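Local coordinates for 223aa long hypothetical arylmalonate decarboxylase (Sulfolobus tokodaii, PDB 2DGD), which is of unproven function but probably decarboxylates arylmalonates, as a member of the aspartate/glutamate racemase superfamily, at residues D196-W208 / L214-F223. Residues are numbered along the deposited sequence; the frame is centred on the assembly and turned at random.
Sequences DMPVVSENAAAMW and LKIKAKLPGF
P198 begins the contact, its CB 3.8 Å from CB of F223, the C-terminal residue. One step on, V199 N makes the direct backbone hydrogen bond to G222 O, 2.7 Å and nearly straight at 170°. A CA-H...O contact runs back, G222 CA lying 3.5 Å from V199 O; a CB on G222 would run into that oxygen and jam against the preceding carbonyl O. A water extends the pairing: it donates to V199 O and P221 O and accepts from S201 N, tying the end of the strand to the tail. V200 touches the F223 ring through CG2, 4.2 Å from CD1. S201 caps the following helix, its OG accepting from A204 N, and A204 presents CB in the plane of the F223 ring, 3.8 Å from CE1. With chi1 at 54°, F223 CG sits between its backbone N and carbonyl carbon, the ring lying against A204 and W208. On the next turn M207 CB meets L220 CD1, while F223 points its CE2 edge toward the face of the W208 five-membered ring, planes at 87°. L102 of helix 95-105 touches both aromatic side chains. The C-terminal tail thus runs back along helix 202-214 to strand 199-201, outermost within the chain in one of two parallel sheets, consistent with the two-domain α/β fold of the aspartate/glutamate racemase superfamily.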
loop_
_atom_site.group_PDB
_atom_site.type_symbol
_atom_site.label_atom_id
_atom_site.label_comp_id
_atom_site.label_asym_id
_atom_site.label_seq_id
_atom_site.Cartn_x
_atom_site.Cartn_y
_atom_site.Cartn_z
ATOM N N ASP A 196 20.102 4.597 -20.317
ATOM C CA ASP A 196 19.108 4.322 -21.346
ATOM C C ASP A 196 19.622 3.340 -22.399
ATOM O O ASP A 196 19.519 3.583 -23.594
ATOM C CB ASP A 196 18.667 5.619 -22.029
ATOM C CG ASP A 196 17.546 5.394 -23.042
ATOM O OD1 ASP A 196 17.222 6.333 -23.805
ATOM O OD2 ASP A 196 16.983 4.275 -23.077
HETATM N N MSE A 197 20.178 2.230 -21.944
HETATM C CA MSE A 197 20.689 1.191 -22.834
HETATM C C MSE A 197 20.791 -0.073 -22.005
HETATM O O MSE A 197 20.870 -0.016 -20.780
HETATM C CB MSE A 197 22.069 1.559 -23.375
HETATM C CG MSE A 197 23.141 1.699 -22.302
HETATM SE SE MSE A 197 24.933 1.856 -23.007
HETATM C CE MSE A 197 24.904 3.777 -23.376
ATOM N N PRO A 198 20.782 -1.239 -22.654
ATOM C CA PRO A 198 20.882 -2.451 -21.841
ATOM C C PRO A 198 22.208 -2.544 -21.081
ATOM O O PRO A 198 23.277 -2.274 -21.626
ATOM C CB PRO A 198 20.696 -3.570 -22.866
ATOM C CG PRO A 198 21.184 -2.963 -24.136
ATOM C CD PRO A 198 20.636 -1.565 -24.080
ATOM N N VAL A 199 22.119 -2.891 -19.804
ATOM C CA VAL A 199 23.295 -3.054 -18.965
ATOM C C VAL A 199 23.216 -4.506 -18.526
ATOM O O VAL A 199 22.394 -4.855 -17.682
ATOM C CB VAL A 199 23.245 -2.118 -17.744
ATOM C CG1 VAL A 199 24.460 -2.350 -16.858
ATOM C CG2 VAL A 199 23.205 -0.673 -18.210
ATOM N N VAL A 200 24.065 -5.346 -19.113
ATOM C CA VAL A 200 24.054 -6.782 -18.835
ATOM C C VAL A 200 25.115 -7.299 -17.870
ATOM O O VAL A 200 26.315 -7.206 -18.136
ATOM C CB VAL A 200 24.187 -7.582 -20.151
ATOM C CG1 VAL A 200 24.145 -9.077 -19.872
ATOM C CG2 VAL A 200 23.086 -7.187 -21.109
ATOM N N SER A 201 24.671 -7.857 -16.751
ATOM C CA SER A 201 25.605 -8.414 -15.781
ATOM C C SER A 201 25.617 -9.907 -16.028
ATOM O O SER A 201 24.658 -10.465 -16.561
ATOM C CB SER A 201 25.145 -8.152 -14.356
ATOM O OG SER A 201 24.062 -8.996 -14.034
ATOM N N GLU A 202 26.696 -10.560 -15.629
ATOM C CA GLU A 202 26.817 -11.987 -15.857
ATOM C C GLU A 202 25.721 -12.776 -15.149
ATOM O O GLU A 202 25.185 -13.742 -15.707
ATOM C CB GLU A 202 28.207 -12.455 -15.427
ATOM C CG GLU A 202 28.599 -13.795 -15.996
ATOM C CD GLU A 202 30.098 -13.985 -16.056
ATOM O OE1 GLU A 202 30.539 -15.134 -16.276
ATOM O OE2 GLU A 202 30.836 -12.985 -15.895
ATOM N N ASN A 203 25.365 -12.360 -13.935
ATOM C CA ASN A 203 24.330 -13.062 -13.198
ATOM C C ASN A 203 22.965 -12.910 -13.849
ATOM O O ASN A 203 22.222 -13.882 -13.957
ATOM C CB ASN A 203 24.286 -12.598 -11.741
ATOM C CG ASN A 203 25.502 -13.045 -10.953
ATOM O OD1 ASN A 203 26.092 -14.083 -11.248
ATOM N ND2 ASN A 203 25.874 -12.272 -9.940
ATOM N N ALA A 204 22.631 -11.705 -14.296
ATOM C CA ALA A 204 21.340 -11.481 -14.940
ATOM C C ALA A 204 21.232 -12.297 -16.233
ATOM O O ALA A 204 20.182 -12.872 -16.535
ATOM C CB ALA A 204 21.149 -10.007 -15.234
ATOM N N ALA A 205 22.322 -12.341 -16.994
ATOM C CA ALA A 205 22.349 -13.090 -18.239
ATOM C C ALA A 205 22.126 -14.567 -17.944
ATOM O O ALA A 205 21.380 -15.245 -18.645
ATOM C CB ALA A 205 23.670 -12.893 -18.937
ATOM N N ALA A 206 22.769 -15.068 -16.899
ATOM C CA ALA A 206 22.610 -16.469 -16.539
ATOM C C ALA A 206 21.147 -16.798 -16.226
ATOM O O ALA A 206 20.617 -17.798 -16.712
ATOM C CB ALA A 206 23.485 -16.799 -15.353
HETATM N N MSE A 207 20.497 -15.961 -15.419
HETATM C CA MSE A 207 19.096 -16.186 -15.060
HETATM C C MSE A 207 18.191 -16.097 -16.276
HETATM O O MSE A 207 17.217 -16.843 -16.401
HETATM C CB MSE A 207 18.642 -15.178 -14.013
HETATM C CG MSE A 207 18.698 -15.733 -12.613
HETATM SE SE MSE A 207 17.520 -17.263 -12.380
HETATM C CE MSE A 207 16.122 -16.411 -11.336
ATOM N N TRP A 208 18.518 -15.167 -17.164
ATOM C CA TRP A 208 17.760 -14.975 -18.388
ATOM C C TRP A 208 17.698 -16.295 -19.161
ATOM O O TRP A 208 16.618 -16.765 -19.515
ATOM C CB TRP A 208 18.439 -13.904 -19.233
ATOM C CG TRP A 208 17.894 -13.770 -20.614
ATOM C CD1 TRP A 208 16.708 -13.193 -20.982
ATOM C CD2 TRP A 208 18.530 -14.196 -21.826
ATOM N NE1 TRP A 208 16.571 -13.229 -22.351
ATOM C CE2 TRP A 208 17.673 -13.839 -22.894
ATOM C CE3 TRP A 208 19.742 -14.840 -22.113
ATOM C CZ2 TRP A 208 17.993 -14.107 -24.233
ATOM C CZ3 TRP A 208 20.060 -15.108 -23.445
ATOM C CH2 TRP A 208 19.185 -14.739 -24.486
ATOM N N LEU A 214 13.609 -23.083 -18.911
ATOM C CA LEU A 214 12.567 -23.659 -18.070
ATOM C C LEU A 214 11.182 -23.135 -18.439
ATOM O O LEU A 214 10.167 -23.752 -18.106
ATOM C CB LEU A 214 12.829 -23.352 -16.599
ATOM C CG LEU A 214 14.078 -23.949 -15.967
ATOM C CD1 LEU A 214 14.096 -23.579 -14.497
ATOM C CD2 LEU A 214 14.082 -25.452 -16.138
ATOM N N LYS A 215 11.156 -22.002 -19.132
ATOM C CA LYS A 215 9.919 -21.348 -19.551
ATOM C C LYS A 215 9.153 -20.789 -18.362
ATOM O O LYS A 215 8.025 -21.184 -18.083
ATOM C CB LYS A 215 9.031 -22.305 -20.340
ATOM C CG LYS A 215 9.470 -22.487 -21.785
ATOM C CD LYS A 215 9.134 -21.265 -22.633
ATOM C CE LYS A 215 10.347 -20.773 -23.436
ATOM N NZ LYS A 215 10.982 -21.827 -24.279
ATOM N N ILE A 216 9.789 -19.858 -17.664
ATOM C CA ILE A 216 9.188 -19.210 -16.517
ATOM C C ILE A 216 9.266 -17.701 -16.757
ATOM O O ILE A 216 10.354 -17.148 -16.918
ATOM C CB ILE A 216 9.942 -19.576 -15.211
ATOM C CG1 ILE A 216 9.889 -21.088 -14.982
ATOM C CG2 ILE A 216 9.333 -18.845 -14.038
ATOM C CD1 ILE A 216 10.708 -21.561 -13.811
ATOM N N LYS A 217 8.111 -17.045 -16.802
ATOM C CA LYS A 217 8.063 -15.603 -17.020
ATOM C C LYS A 217 8.825 -14.877 -15.920
ATOM O O LYS A 217 8.741 -15.245 -14.752
ATOM C CB LYS A 217 6.607 -15.117 -17.050
ATOM C CG LYS A 217 6.426 -13.606 -16.910
ATOM C CD LYS A 217 6.898 -12.856 -18.140
ATOM C CE LYS A 217 5.766 -12.642 -19.129
ATOM N NZ LYS A 217 4.706 -11.764 -18.540
ATOM N N ALA A 218 9.569 -13.841 -16.292
ATOM C CA ALA A 218 10.327 -13.086 -15.304
ATOM C C ALA A 218 10.920 -11.809 -15.874
ATOM O O ALA A 218 11.280 -11.750 -17.046
ATOM C CB ALA A 218 11.441 -13.962 -14.721
ATOM N N LYS A 219 11.020 -10.792 -15.025
ATOM C CA LYS A 219 11.591 -9.517 -15.418
ATOM C C LYS A 219 12.974 -9.333 -14.800
ATOM O O LYS A 219 13.108 -8.884 -13.663
ATOM C CB LYS A 219 10.683 -8.360 -14.990
ATOM C CG LYS A 219 11.300 -6.996 -15.294
ATOM C CD LYS A 219 10.313 -5.847 -15.162
ATOM C CE LYS A 219 10.946 -4.530 -15.650
ATOM N NZ LYS A 219 9.981 -3.380 -15.703
ATOM N N LEU A 220 14.006 -9.693 -15.550
ATOM C CA LEU A 220 15.364 -9.543 -15.064
ATOM C C LEU A 220 15.720 -8.064 -15.127
ATOM O O LEU A 220 15.084 -7.297 -15.850
ATOM C CB LEU A 220 16.325 -10.373 -15.914
ATOM C CG LEU A 220 16.098 -11.888 -15.884
ATOM C CD1 LEU A 220 15.915 -12.354 -14.454
ATOM C CD2 LEU A 220 14.873 -12.232 -16.691
ATOM N N PRO A 221 16.739 -7.643 -14.364
ATOM C CA PRO A 221 17.177 -6.248 -14.323
ATOM C C PRO A 221 18.226 -5.819 -15.345
ATOM O O PRO A 221 19.079 -6.609 -15.758
ATOM C CB PRO A 221 17.686 -6.110 -12.900
ATOM C CG PRO A 221 18.357 -7.424 -12.693
ATOM C CD PRO A 221 17.369 -8.413 -13.275
ATOM N N GLY A 222 18.147 -4.552 -15.745
ATOM C CA GLY A 222 19.107 -4.000 -16.681
ATOM C C GLY A 222 18.844 -4.082 -18.171
ATOM O O GLY A 222 19.607 -3.505 -18.941
ATOM N N PHE A 223 17.799 -4.781 -18.600
ATOM C CA PHE A 223 17.521 -4.884 -20.032
ATOM C C PHE A 223 16.095 -5.314 -20.333
ATOM O O PHE A 223 15.362 -5.618 -19.362
ATOM C CB PHE A 223 18.486 -5.869 -20.709
ATOM C CG PHE A 223 18.512 -7.227 -20.074
ATOM C CD1 PHE A 223 19.396 -7.508 -19.032
ATOM C CD2 PHE A 223 17.625 -8.216 -20.484
ATOM C CE1 PHE A 223 19.394 -8.763 -18.401
ATOM C CE2 PHE A 223 17.613 -9.470 -19.863
ATOM C CZ PHE A 223 18.498 -9.743 -18.820
ATOM O OXT PHE A 223 15.744 -5.348 -21.538
HETATM O O HOH W 1 22.132 -7.321 -16.495
#